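Putative uncharacterized protein (Chaetomium thermophilum, PDB 5IJP) binds inositol hexakisphosphate through its SPX domain and, as part of Vtc4, probably senses inositol polyphosphates in phosphate homeostasis. Local coordinates at residues W17-Y22 with Q135-G140; A27-A32 with S56-K61; R48-D53 with K150-R155; K72-A77 with K167-E172. All blocks are in the same frame, centred on the assembly; numbering follows the deposited sequence.

Contact 1. Residues W17-Y22 with Q135-G140; sequences WHYIDY and QVNYTG. With IHP (inositol hexakisphosphate), chain C.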
# COMPACT_ATOMS: atom_id res chain seq x y z
N TRP A 17 10.39 -5.93 3.27
CA TRP A 17 11.26 -4.79 3.60
C TRP A 17 10.69 -3.42 3.22
O TRP A 17 11.42 -2.42 3.28
CB TRP A 17 12.64 -4.98 2.93
CG TRP A 17 13.42 -6.17 3.42
CD1 TRP A 17 13.42 -7.42 2.89
CD2 TRP A 17 14.34 -6.20 4.52
NE1 TRP A 17 14.28 -8.24 3.59
CE2 TRP A 17 14.86 -7.51 4.60
CE3 TRP A 17 14.78 -5.24 5.45
CZ2 TRP A 17 15.79 -7.89 5.57
CZ3 TRP A 17 15.71 -5.62 6.41
CH2 TRP A 17 16.20 -6.93 6.46
N HIS A 18 9.39 -3.35 2.86
CA HIS A 18 8.77 -2.10 2.42
C HIS A 18 7.55 -1.64 3.25
O HIS A 18 6.91 -0.65 2.88
CB HIS A 18 8.42 -2.19 0.93
CG HIS A 18 9.60 -2.51 0.07
ND1 HIS A 18 9.97 -3.82 -0.19
CD2 HIS A 18 10.49 -1.68 -0.52
CE1 HIS A 18 11.05 -3.74 -0.95
NE2 HIS A 18 11.40 -2.47 -1.18
N TYR A 19 7.25 -2.33 4.37
CA TYR A 19 6.15 -1.95 5.26
C TYR A 19 6.54 -0.74 6.12
O TYR A 19 7.72 -0.39 6.18
CB TYR A 19 5.75 -3.14 6.15
CG TYR A 19 4.97 -4.22 5.43
CD1 TYR A 19 3.59 -4.15 5.32
CD2 TYR A 19 5.62 -5.33 4.89
CE1 TYR A 19 2.87 -5.15 4.66
CE2 TYR A 19 4.91 -6.33 4.24
CZ TYR A 19 3.53 -6.24 4.12
OH TYR A 19 2.83 -7.22 3.47
N ILE A 20 5.55 -0.12 6.80
CA ILE A 20 5.76 1.04 7.68
C ILE A 20 6.60 0.64 8.89
O ILE A 20 6.37 -0.43 9.47
CB ILE A 20 4.45 1.71 8.19
CG1 ILE A 20 3.19 1.26 7.43
CG2 ILE A 20 4.58 3.23 8.21
CD1 ILE A 20 2.39 0.19 8.16
N ASP A 21 7.54 1.51 9.29
CA ASP A 21 8.34 1.29 10.49
C ASP A 21 7.56 1.91 11.65
O ASP A 21 7.97 2.92 12.22
CB ASP A 21 9.76 1.89 10.33
CG ASP A 21 10.76 1.49 11.40
OD1 ASP A 21 10.55 0.45 12.07
OD2 ASP A 21 11.79 2.19 11.54
N TYR A 22 6.37 1.33 11.93
CA TYR A 22 5.42 1.75 12.95
C TYR A 22 6.05 1.80 14.34
O TYR A 22 5.84 2.77 15.06
CB TYR A 22 4.18 0.84 12.93
CG TYR A 22 2.97 1.42 13.64
CD1 TYR A 22 2.10 2.28 12.97
CD2 TYR A 22 2.69 1.09 14.96
CE1 TYR A 22 0.98 2.81 13.62
CE2 TYR A 22 1.57 1.62 15.61
CZ TYR A 22 0.72 2.48 14.94
OH TYR A 22 -0.38 3.00 15.57
N GLN A 135 -3.83 -1.09 2.05
CA GLN A 135 -4.72 -1.02 3.22
C GLN A 135 -3.96 -0.93 4.55
O GLN A 135 -4.18 0.02 5.31
CB GLN A 135 -5.71 -2.21 3.21
CG GLN A 135 -6.63 -2.32 4.43
CD GLN A 135 -6.14 -3.32 5.45
OE1 GLN A 135 -6.12 -4.54 5.20
NE2 GLN A 135 -5.77 -2.84 6.63
N VAL A 136 -3.09 -1.92 4.83
CA VAL A 136 -2.32 -2.01 6.08
C VAL A 136 -1.34 -0.81 6.24
O VAL A 136 -1.16 -0.34 7.36
CB VAL A 136 -1.63 -3.40 6.26
CG1 VAL A 136 -0.44 -3.60 5.33
CG2 VAL A 136 -1.25 -3.66 7.71
N ASN A 137 -0.77 -0.30 5.13
CA ASN A 137 0.14 0.83 5.17
C ASN A 137 -0.59 2.17 5.35
O ASN A 137 -0.13 2.99 6.14
CB ASN A 137 1.10 0.84 3.98
CG ASN A 137 2.21 -0.17 4.11
OD1 ASN A 137 3.36 0.16 4.37
ND2 ASN A 137 1.90 -1.45 3.93
N TYR A 138 -1.74 2.36 4.66
CA TYR A 138 -2.57 3.57 4.77
C TYR A 138 -3.05 3.74 6.22
O TYR A 138 -3.02 4.85 6.74
CB TYR A 138 -3.76 3.53 3.79
CG TYR A 138 -4.67 4.75 3.83
CD1 TYR A 138 -5.86 4.73 4.55
CD2 TYR A 138 -4.35 5.90 3.12
CE1 TYR A 138 -6.70 5.84 4.58
CE2 TYR A 138 -5.19 7.02 3.14
CZ TYR A 138 -6.36 6.99 3.87
OH TYR A 138 -7.19 8.08 3.90
N THR A 139 -3.45 2.62 6.86
CA THR A 139 -3.89 2.56 8.26
C THR A 139 -2.70 2.87 9.18
O THR A 139 -2.88 3.57 10.18
CB THR A 139 -4.54 1.19 8.56
OG1 THR A 139 -5.51 0.90 7.55
CG2 THR A 139 -5.21 1.13 9.93
N GLY A 140 -1.52 2.38 8.81
CA GLY A 140 -0.26 2.58 9.53
C GLY A 140 0.13 4.03 9.68
O GLY A 140 0.45 4.47 10.79
C1 IHP C . -0.02 2.17 22.69
C2 IHP C . -1.16 1.27 22.22
C3 IHP C . -0.66 0.13 21.35
C4 IHP C . 0.45 -0.66 22.04
C5 IHP C . 1.58 0.24 22.50
C6 IHP C . 1.07 1.36 23.38
O11 IHP C . -0.56 3.11 23.64
P1 IHP C . -0.30 4.71 23.80
O21 IHP C . -1.33 5.31 24.69
O31 IHP C . 1.12 4.85 24.35
O41 IHP C . -0.32 5.29 22.38
O12 IHP C . -2.07 2.07 21.45
P2 IHP C . -3.66 2.33 21.76
O22 IHP C . -3.72 3.61 22.60
O32 IHP C . -4.27 1.15 22.46
O42 IHP C . -4.31 2.62 20.41
O13 IHP C . -0.17 0.66 20.11
P3 IHP C . -0.76 0.55 18.61
O23 IHP C . 0.09 -0.37 17.80
O33 IHP C . -2.21 0.06 18.72
O43 IHP C . -0.78 1.97 18.06
O14 IHP C . 0.97 -1.62 21.09
P4 IHP C . 0.54 -3.21 20.98
O24 IHP C . 0.55 -3.54 19.48
O34 IHP C . 1.50 -4.06 21.75
O44 IHP C . -0.90 -3.34 21.48
O15 IHP C . 2.50 -0.56 23.27
P5 IHP C . 4.01 -1.02 23.00
O25 IHP C . 4.65 0.03 22.09
O35 IHP C . 3.92 -2.34 22.22
O45 IHP C . 4.73 -1.17 24.30
O16 IHP C . 2.18 2.26 23.66
P6 IHP C . 3.33 2.30 24.77
O26 IHP C . 3.16 1.04 25.64
O36 IHP C . 3.23 3.56 25.56
O46 IHP C . 4.65 2.18 24.00

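Contact 2. Residues A27-A32 with S56-K61; sequences ADLKRA and SRFVSK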
# COMPACT_ATOMS: atom_id res chain seq x y z
N ALA A 27 8.76 4.96 18.62
CA ALA A 27 9.93 5.15 19.48
C ALA A 27 10.50 6.56 19.33
O ALA A 27 11.02 7.12 20.30
CB ALA A 27 10.99 4.12 19.16
N ASP A 28 10.39 7.14 18.11
CA ASP A 28 10.86 8.49 17.77
C ASP A 28 10.04 9.57 18.50
O ASP A 28 10.57 10.63 18.82
CB ASP A 28 10.81 8.70 16.25
CG ASP A 28 11.59 9.91 15.77
OD1 ASP A 28 12.82 9.79 15.61
OD2 ASP A 28 10.96 10.97 15.55
N LEU A 29 8.74 9.28 18.75
CA LEU A 29 7.81 10.17 19.45
C LEU A 29 8.14 10.30 20.94
O LEU A 29 7.84 11.32 21.55
CB LEU A 29 6.36 9.68 19.29
CG LEU A 29 5.75 9.78 17.89
CD1 LEU A 29 4.50 8.93 17.78
CD2 LEU A 29 5.43 11.21 17.52
N LYS A 30 8.76 9.25 21.51
CA LYS A 30 9.18 9.19 22.91
C LYS A 30 10.52 9.90 23.12
O LYS A 30 10.86 10.24 24.26
CB LYS A 30 9.27 7.72 23.39
CG LYS A 30 8.00 6.89 23.20
CD LYS A 30 7.02 7.03 24.37
CE LYS A 30 5.76 6.23 24.14
NZ LYS A 30 4.80 6.39 25.26
N ARG A 31 11.28 10.13 22.02
CA ARG A 31 12.60 10.77 22.04
C ARG A 31 12.53 12.30 21.91
O ARG A 31 13.10 12.88 20.97
CB ARG A 31 13.53 10.14 20.98
CG ARG A 31 14.06 8.76 21.36
CD ARG A 31 14.94 8.16 20.28
NE ARG A 31 14.15 7.61 19.17
CZ ARG A 31 14.66 6.95 18.14
NH1 ARG A 31 15.97 6.74 18.06
NH2 ARG A 31 13.87 6.49 17.18
N ALA A 32 11.85 12.96 22.86
CA ALA A 32 11.73 14.42 22.92
C ALA A 32 13.00 15.02 23.54
O ALA A 32 13.55 14.43 24.47
CB ALA A 32 10.50 14.81 23.73
N SER A 56 10.92 18.34 13.04
CA SER A 56 11.65 18.27 11.76
C SER A 56 12.25 16.88 11.53
O SER A 56 12.25 16.39 10.40
CB SER A 56 12.75 19.33 11.72
OG SER A 56 12.20 20.63 11.81
N ARG A 57 12.72 16.23 12.62
CA ARG A 57 13.30 14.89 12.62
C ARG A 57 12.22 13.84 12.32
O ARG A 57 12.47 12.92 11.54
CB ARG A 57 13.99 14.61 13.97
CG ARG A 57 14.74 13.27 14.05
CD ARG A 57 15.19 12.93 15.46
NE ARG A 57 14.06 12.69 16.37
CZ ARG A 57 13.77 13.46 17.41
NH1 ARG A 57 14.52 14.51 17.71
NH2 ARG A 57 12.72 13.17 18.18
N PHE A 58 11.03 13.98 12.95
CA PHE A 58 9.90 13.06 12.77
C PHE A 58 9.31 13.12 11.37
O PHE A 58 9.06 12.07 10.78
CB PHE A 58 8.82 13.28 13.85
CG PHE A 58 7.69 12.27 13.82
CD1 PHE A 58 7.87 10.98 14.31
CD2 PHE A 58 6.44 12.62 13.33
CE1 PHE A 58 6.82 10.05 14.28
CE2 PHE A 58 5.39 11.70 13.31
CZ PHE A 58 5.59 10.42 13.79
N VAL A 59 9.09 14.35 10.83
CA VAL A 59 8.54 14.57 9.48
C VAL A 59 9.45 13.95 8.42
O VAL A 59 8.95 13.25 7.53
CB VAL A 59 8.21 16.07 9.21
CG1 VAL A 59 7.77 16.30 7.76
CG2 VAL A 59 7.14 16.58 10.17
N SER A 60 10.78 14.16 8.54
CA SER A 60 11.80 13.60 7.63
C SER A 60 11.79 12.07 7.66
O SER A 60 11.89 11.44 6.61
CB SER A 60 13.18 14.13 7.99
OG SER A 60 13.26 15.53 7.80
N LYS A 61 11.62 11.47 8.86
CA LYS A 61 11.55 10.03 9.07
C LYS A 61 10.23 9.46 8.53
O LYS A 61 10.23 8.35 7.99
CB LYS A 61 11.72 9.68 10.55

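Contact 3. Residues R48-D53 with K150-R155; sequences REWTED and KMTGWR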
# COMPACT_ATOMS: atom_id res chain seq x y z
N ARG A 48 10.45 15.09 28.87
CA ARG A 48 10.86 16.23 28.04
C ARG A 48 9.77 16.64 27.04
O ARG A 48 9.00 15.79 26.59
CB ARG A 48 12.20 15.96 27.33
CG ARG A 48 13.40 16.01 28.27
CD ARG A 48 14.71 15.95 27.51
NE ARG A 48 15.87 16.02 28.40
CZ ARG A 48 16.51 17.14 28.73
NH1 ARG A 48 16.11 18.30 28.23
NH2 ARG A 48 17.54 17.10 29.55
N GLU A 49 9.71 17.95 26.71
CA GLU A 49 8.73 18.53 25.79
C GLU A 49 9.14 18.36 24.33
O GLU A 49 10.33 18.23 24.03
CB GLU A 49 8.54 20.02 26.12
CG GLU A 49 7.12 20.52 25.93
CD GLU A 49 6.89 21.92 26.46
OE1 GLU A 49 7.27 22.88 25.76
OE2 GLU A 49 6.33 22.05 27.57
N TRP A 50 8.16 18.37 23.41
CA TRP A 50 8.37 18.23 21.97
C TRP A 50 8.73 19.60 21.38
O TRP A 50 8.04 20.59 21.65
CB TRP A 50 7.12 17.65 21.30
CG TRP A 50 7.36 17.11 19.92
CD1 TRP A 50 6.99 17.68 18.74
CD2 TRP A 50 7.99 15.86 19.58
NE1 TRP A 50 7.35 16.87 17.69
CE2 TRP A 50 7.96 15.75 18.18
CE3 TRP A 50 8.56 14.83 20.34
CZ2 TRP A 50 8.50 14.64 17.51
CZ3 TRP A 50 9.10 13.73 19.68
CH2 TRP A 50 9.07 13.65 18.28
N THR A 51 9.83 19.65 20.60
CA THR A 51 10.33 20.89 19.98
C THR A 51 10.19 20.91 18.46
O THR A 51 9.72 19.94 17.86
CB THR A 51 11.80 21.14 20.40
OG1 THR A 51 12.60 20.03 20.02
CG2 THR A 51 11.95 21.43 21.87
N GLU A 52 10.62 22.03 17.84
CA GLU A 52 10.64 22.26 16.39
C GLU A 52 11.67 21.31 15.74
O GLU A 52 11.42 20.81 14.65
CB GLU A 52 11.01 23.73 16.10
CG GLU A 52 10.74 24.18 14.68
CD GLU A 52 11.33 25.54 14.35
OE1 GLU A 52 12.56 25.61 14.12
OE2 GLU A 52 10.57 26.53 14.30
N ASP A 53 12.80 21.06 16.44
CA ASP A 53 13.88 20.17 16.00
C ASP A 53 13.42 18.71 16.03
O ASP A 53 13.79 17.94 15.14
CB ASP A 53 15.14 20.36 16.87
CG ASP A 53 15.71 21.76 16.86
OD1 ASP A 53 15.92 22.32 15.76
OD2 ASP A 53 15.99 22.29 17.96
N LYS A 150 -1.76 13.35 19.34
CA LYS A 150 -2.23 13.04 20.69
C LYS A 150 -1.13 13.08 21.75
O LYS A 150 -1.38 13.54 22.86
CB LYS A 150 -2.96 11.69 20.72
CG LYS A 150 -4.41 11.75 20.24
CD LYS A 150 -5.04 10.36 20.09
CE LYS A 150 -5.62 9.80 21.37
NZ LYS A 150 -6.89 10.48 21.76
N MET A 151 0.09 12.59 21.41
CA MET A 151 1.23 12.55 22.34
C MET A 151 1.95 13.88 22.49
O MET A 151 2.18 14.33 23.61
CB MET A 151 2.23 11.46 21.92
CG MET A 151 1.82 10.06 22.29
SD MET A 151 3.12 8.87 21.86
CE MET A 151 2.40 7.38 22.48
N THR A 152 2.35 14.50 21.36
CA THR A 152 3.12 15.74 21.32
C THR A 152 2.28 17.01 21.51
O THR A 152 2.71 17.92 22.22
CB THR A 152 3.97 15.82 20.03
OG1 THR A 152 3.13 16.17 18.92
CG2 THR A 152 4.73 14.53 19.72
N GLY A 153 1.13 17.06 20.85
CA GLY A 153 0.24 18.21 20.85
C GLY A 153 0.30 18.94 19.52
O GLY A 153 -0.65 19.65 19.16
N TRP A 154 1.42 18.77 18.80
CA TRP A 154 1.68 19.34 17.47
C TRP A 154 0.86 18.54 16.46
O TRP A 154 0.91 17.31 16.47
CB TRP A 154 3.18 19.25 17.13
CG TRP A 154 4.10 20.02 18.04
CD1 TRP A 154 4.28 19.84 19.38
CD2 TRP A 154 5.07 21.00 17.64
NE1 TRP A 154 5.24 20.70 19.85
CE2 TRP A 154 5.75 21.42 18.80
CE3 TRP A 154 5.40 21.60 16.41
CZ2 TRP A 154 6.75 22.40 18.77
CZ3 TRP A 154 6.39 22.57 16.38
CH2 TRP A 154 7.06 22.96 17.55
N ARG A 155 0.09 19.23 15.60
CA ARG A 155 -0.76 18.57 14.61
C ARG A 155 -0.09 18.42 13.25
O ARG A 155 0.42 19.40 12.70
CB ARG A 155 -2.13 19.26 14.50
CG ARG A 155 -3.17 18.67 15.44
CD ARG A 155 -4.25 19.67 15.79
NE ARG A 155 -3.87 20.51 16.93
CZ ARG A 155 -4.20 20.26 18.19
NH1 ARG A 155 -4.93 19.19 18.49
NH2 ARG A 155 -3.82 21.08 19.16

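Contact 4. Residues K72-A77 with K167-E172; sequences KQQVKA and KPFYKE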
# COMPACT_ATOMS: atom_id res chain seq x y z
N LYS A 72 7.28 0.87 -3.68
CA LYS A 72 6.88 -0.54 -3.77
C LYS A 72 5.47 -0.68 -4.37
O LYS A 72 5.23 -1.62 -5.13
CB LYS A 72 6.98 -1.24 -2.40
CG LYS A 72 6.79 -2.76 -2.43
CD LYS A 72 7.99 -3.50 -3.03
CE LYS A 72 7.64 -4.93 -3.38
NZ LYS A 72 8.81 -5.67 -3.91
N GLN A 73 4.57 0.28 -4.05
CA GLN A 73 3.20 0.33 -4.57
C GLN A 73 3.21 0.54 -6.09
O GLN A 73 2.37 -0.01 -6.79
CB GLN A 73 2.40 1.45 -3.89
CG GLN A 73 1.82 1.07 -2.53
CD GLN A 73 1.01 2.17 -1.88
OE1 GLN A 73 0.74 3.23 -2.46
NE2 GLN A 73 0.60 1.94 -0.64
N GLN A 74 4.18 1.34 -6.59
CA GLN A 74 4.36 1.65 -8.00
C GLN A 74 4.88 0.46 -8.80
O GLN A 74 4.29 0.11 -9.82
CB GLN A 74 5.28 2.88 -8.17
CG GLN A 74 5.40 3.36 -9.62
CD GLN A 74 6.12 4.67 -9.71
OE1 GLN A 74 5.60 5.72 -9.30
NE2 GLN A 74 7.31 4.65 -10.28
N VAL A 75 6.01 -0.14 -8.35
CA VAL A 75 6.68 -1.28 -9.00
C VAL A 75 5.72 -2.46 -9.19
O VAL A 75 5.62 -2.98 -10.30
CB VAL A 75 8.00 -1.69 -8.28
CG1 VAL A 75 8.69 -2.87 -8.97
CG2 VAL A 75 8.97 -0.51 -8.18
N LYS A 76 5.00 -2.85 -8.12
CA LYS A 76 4.06 -3.97 -8.14
C LYS A 76 2.84 -3.74 -9.04
O LYS A 76 2.50 -4.62 -9.82
CB LYS A 76 3.65 -4.38 -6.71
CG LYS A 76 3.09 -5.79 -6.61
CD LYS A 76 4.18 -6.87 -6.49
CE LYS A 76 3.80 -8.16 -7.17
NZ LYS A 76 2.71 -8.89 -6.45
N ALA A 77 2.20 -2.55 -8.94
CA ALA A 77 1.02 -2.19 -9.74
C ALA A 77 1.33 -2.15 -11.24
O ALA A 77 0.51 -2.61 -12.04
CB ALA A 77 0.45 -0.86 -9.29
N LYS A 167 -3.47 10.88 -5.41
CA LYS A 167 -3.44 9.79 -6.38
C LYS A 167 -2.22 9.88 -7.31
O LYS A 167 -1.99 10.93 -7.92
CB LYS A 167 -4.74 9.73 -7.18
N PRO A 168 -1.44 8.78 -7.46
CA PRO A 168 -0.28 8.82 -8.37
C PRO A 168 -0.68 8.73 -9.85
O PRO A 168 -1.85 8.48 -10.16
CB PRO A 168 0.57 7.64 -7.92
CG PRO A 168 -0.39 6.68 -7.32
CD PRO A 168 -1.57 7.45 -6.82
N PHE A 169 0.29 8.95 -10.77
CA PHE A 169 0.10 8.96 -12.22
C PHE A 169 -0.47 7.65 -12.81
O PHE A 169 -1.30 7.71 -13.72
CB PHE A 169 1.41 9.34 -12.95
CG PHE A 169 2.47 8.26 -13.03
CD1 PHE A 169 2.59 7.48 -14.17
CD2 PHE A 169 3.33 8.02 -11.96
CE1 PHE A 169 3.56 6.46 -14.24
CE2 PHE A 169 4.29 7.01 -12.04
CZ PHE A 169 4.40 6.24 -13.17
N TYR A 170 -0.02 6.49 -12.29
CA TYR A 170 -0.42 5.17 -12.77
C TYR A 170 -1.80 4.71 -12.31
O TYR A 170 -2.41 3.88 -12.98
CB TYR A 170 0.65 4.11 -12.41
CG TYR A 170 0.85 3.91 -10.93
CD1 TYR A 170 0.09 2.97 -10.22
CD2 TYR A 170 1.82 4.62 -10.23
CE1 TYR A 170 0.27 2.79 -8.85
CE2 TYR A 170 2.01 4.43 -8.86
CZ TYR A 170 1.23 3.52 -8.18
OH TYR A 170 1.42 3.33 -6.83
N LYS A 171 -2.29 5.24 -11.16
CA LYS A 171 -3.56 4.87 -10.52
C LYS A 171 -4.78 4.85 -11.45
O LYS A 171 -5.58 3.92 -11.35
CB LYS A 171 -3.84 5.76 -9.29
CG LYS A 171 -4.67 5.07 -8.21
CD LYS A 171 -3.86 4.06 -7.39
CE LYS A 171 -4.73 2.95 -6.84
NZ LYS A 171 -3.92 1.91 -6.15
N GLU A 172 -4.92 5.85 -12.34
CA GLU A 172 -6.05 5.94 -13.28
C GLU A 172 -6.00 4.80 -14.31
O GLU A 172 -7.04 4.19 -14.59
CB GLU A 172 -6.07 7.31 -13.97
CG GLU A 172 -7.41 7.65 -14.60
CD GLU A 172 -7.39 8.85 -15.54
OE1 GLU A 172 -7.92 9.91 -15.15
OE2 GLU A 172 -6.84 8.71 -16.66

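Contact 1. Residues W17-Y22 with Q135-G140
I20 and N137 meet at the centre of this contact, where the connector of the SPX domain's N-terminal helical hairpin (helices 3-9 and 22-30) lies on helix 110-151 of the core bundle. The packed part illustrates how an irregular loop can seat on a helix through one aliphatic residue flanked by two tyrosines. The two side chains run past each other in opposite directions, and CG1 of I20 comes within 3.3 Å of OD1 of N137. Farther out, I20 CD1 reaches the helix backbone, 3.7 Å from V136 O and 3.8 Å from the CA of G140, a residue with no side chain to hold it off. Y19 adds the edge of its ring: its CE1 is 3.7 Å from V136 CG1, which lies near the ring plane. The amide of N137 is turned by 25° from that ring, with ND2 3.5 Å from Y19 CD1. Both polar ends are held by third parties, N137 ND2 by the carbonyl of F133 and Y19 OH by the backbone N of I12. The looser side begins at H18, whose imidazole leads away from helix 110-151 and packs on K72, and passes to D21, the solvent-facing N-cap residue of helix 22-30. At the ligand end, Y22 has CG anti to its backbone N (chi1 -162°) and turns the CE1 edge of its ring to G140 O, 3.3 Å away. K26, K30 and K147 bind the same inositol hexakisphosphate, and Y22 OH donates a 2.7 Å hydrogen bond to its phosphate oxygen O43.

Contact 2. Residues A27-A32 with S56-K61
D28 and R57 carry the polar half of this contact between helix 22-30 of the N-terminal hairpin and the long helix 52-97 of the SPX domain. R57 runs extended from the backbone and then bends at chi3 (65°), which brings NE to D28. R57 NE meets D28 OD1 on its syn side at 3.2 Å, nearly straight at 160° and close to the guanidinium plane though well out of the carboxylate plane, the two planes being steeply inclined. NH2 adds a weak bond to the D28 carbonyl O, while NH1 forms a salt bridge with D54. D28 and F58 both hold CG anti to the backbone N, their planes 25° apart, and D28 OD2 points at the F58 edge, 3.3 Å from CD1. L29 closes the apolar half: its CD2 methyl stands over the F58 face, 3.9 Å from the ring centroid, in a CH-pi contact. Both L29 and F58 also reach H148. A methionine in place of R57 would probably leave the carboxylates of D28 and D54 without their shared cationic partner. One carboxylate thus serves an arginine N-H through OD1 and a ring edge through OD2, and the arginine's charge is likely to favour its ionised form.

Contact 3. Residues R48-D53 with K150-R155
The methyl CG2 of T152 sits over one face of W50, 3.6 Å from the centroid of its five-membered ring, in a CH-pi contact that forms the inner layer of this surface site. W154 turns its face to the CD1 edge of the same indole in an edge-to-face pair, with five-membered ring centroids 4.8 Å apart and planes at 73°; CD1 of W50 and CD1 of W154 come within 3.5 Å. NE1 of W154 also makes a weak, bent hydrogen bond to the carbonyl O of W50. The six-membered part of W154 extends to the start of helix 52-97, where CH2 lies 3.7 Å from the backbone N of E52.

A second layer fixes these groups. W50 NE1 is hydrogen-bonded to E55 OE1, and the ring of H148 meets that indole almost perpendicularly. T152 places OG1 between its backbone N and carbonyl carbon (chi1 77°), where it is hydrogen-bonded to H148 O and accepts the backbone N-H of W154 at 3.1 Å. The positive phi of G153 turns the chain between them. On the opposing segment, T51 is the N-cap of helix 52-97, with its hydroxyl also hydrogen-bonded to D54 OD2. L29 of helix 22-30 also packs on T152, and farther out M151 touches the bound inositol hexakisphosphate. The result is a worked case of two helix termini meeting: an ST turn at the C-terminal end of helix 110-151 set against the capped start of helix 52-97, at the ligand-binding end of the SPX helical bundle.

Contact 4. Residues K72-A77 with K167-E172
Y170 packs on Q74 and A77 in a largely apolar, partly buried contact, where the chain entering the C-terminal helix 171-190 meets the long helix 52-97 of the SPX bundle. The example shows how one aromatic residue, helped by a second, can seat a chain segment on a helix. Y170 holds CG between its backbone N and carbonyl carbon (chi1 63°), and its ring reaches across to the long helix. A77 CB is 3.7 Å from Y170 CE1, and the aliphatic stem of Q74 places CG 3.6 Å from Y170 CE2 across the ring, both coming in obliquely. The hydroxyl arrives over the backbone, and its oxygen is 3.6 Å from Q73 CB.

F169 widens the contact on its exposed side. Its ring crosses the Q74 side chain at about a right angle, with the amide plane turned by 80°, and CE2 lies 3.3 Å from Q74 OE1 near the ring plane. The two aromatic side chains also touch each other, for CD2 of Y170 stands 3.9 Å over one face of F169. Q73 also touches F133 and V134, and A77 touches L130, so helix 110-151 adjoins this patch. An alanine in place of Y170 would probably open a gap beside A77 and leave the stem of Q74 without its aromatic neighbour. Van der Waals packing of the Y170 ring therefore carries most of the contact, and the amide oxygen Q74 OE1 faces a C-H edge whose slight positive charge probably suits it.

Overall arrangement
Following the chain from the N terminus, contact 1 opens in the loop 17-22 and closes only at 135-140. Contact 2 opens next and closes early, at 56-61, within that span, tying the N-terminal hairpin to helix 52-97. Contact 3 opens before contact 2 closes and ends after contact 1, so it crosses both and joins the start of helix 52-97 to the end of helix 110-151. Contact 4, in series with contact 2, crosses contacts 1 and 3 and brings the chain leading into the C-terminal helix onto helix 52-97. Contacts 2 and 3 touch where L29 and W50 pack; contacts 1 and 4 touch through H18 and K72.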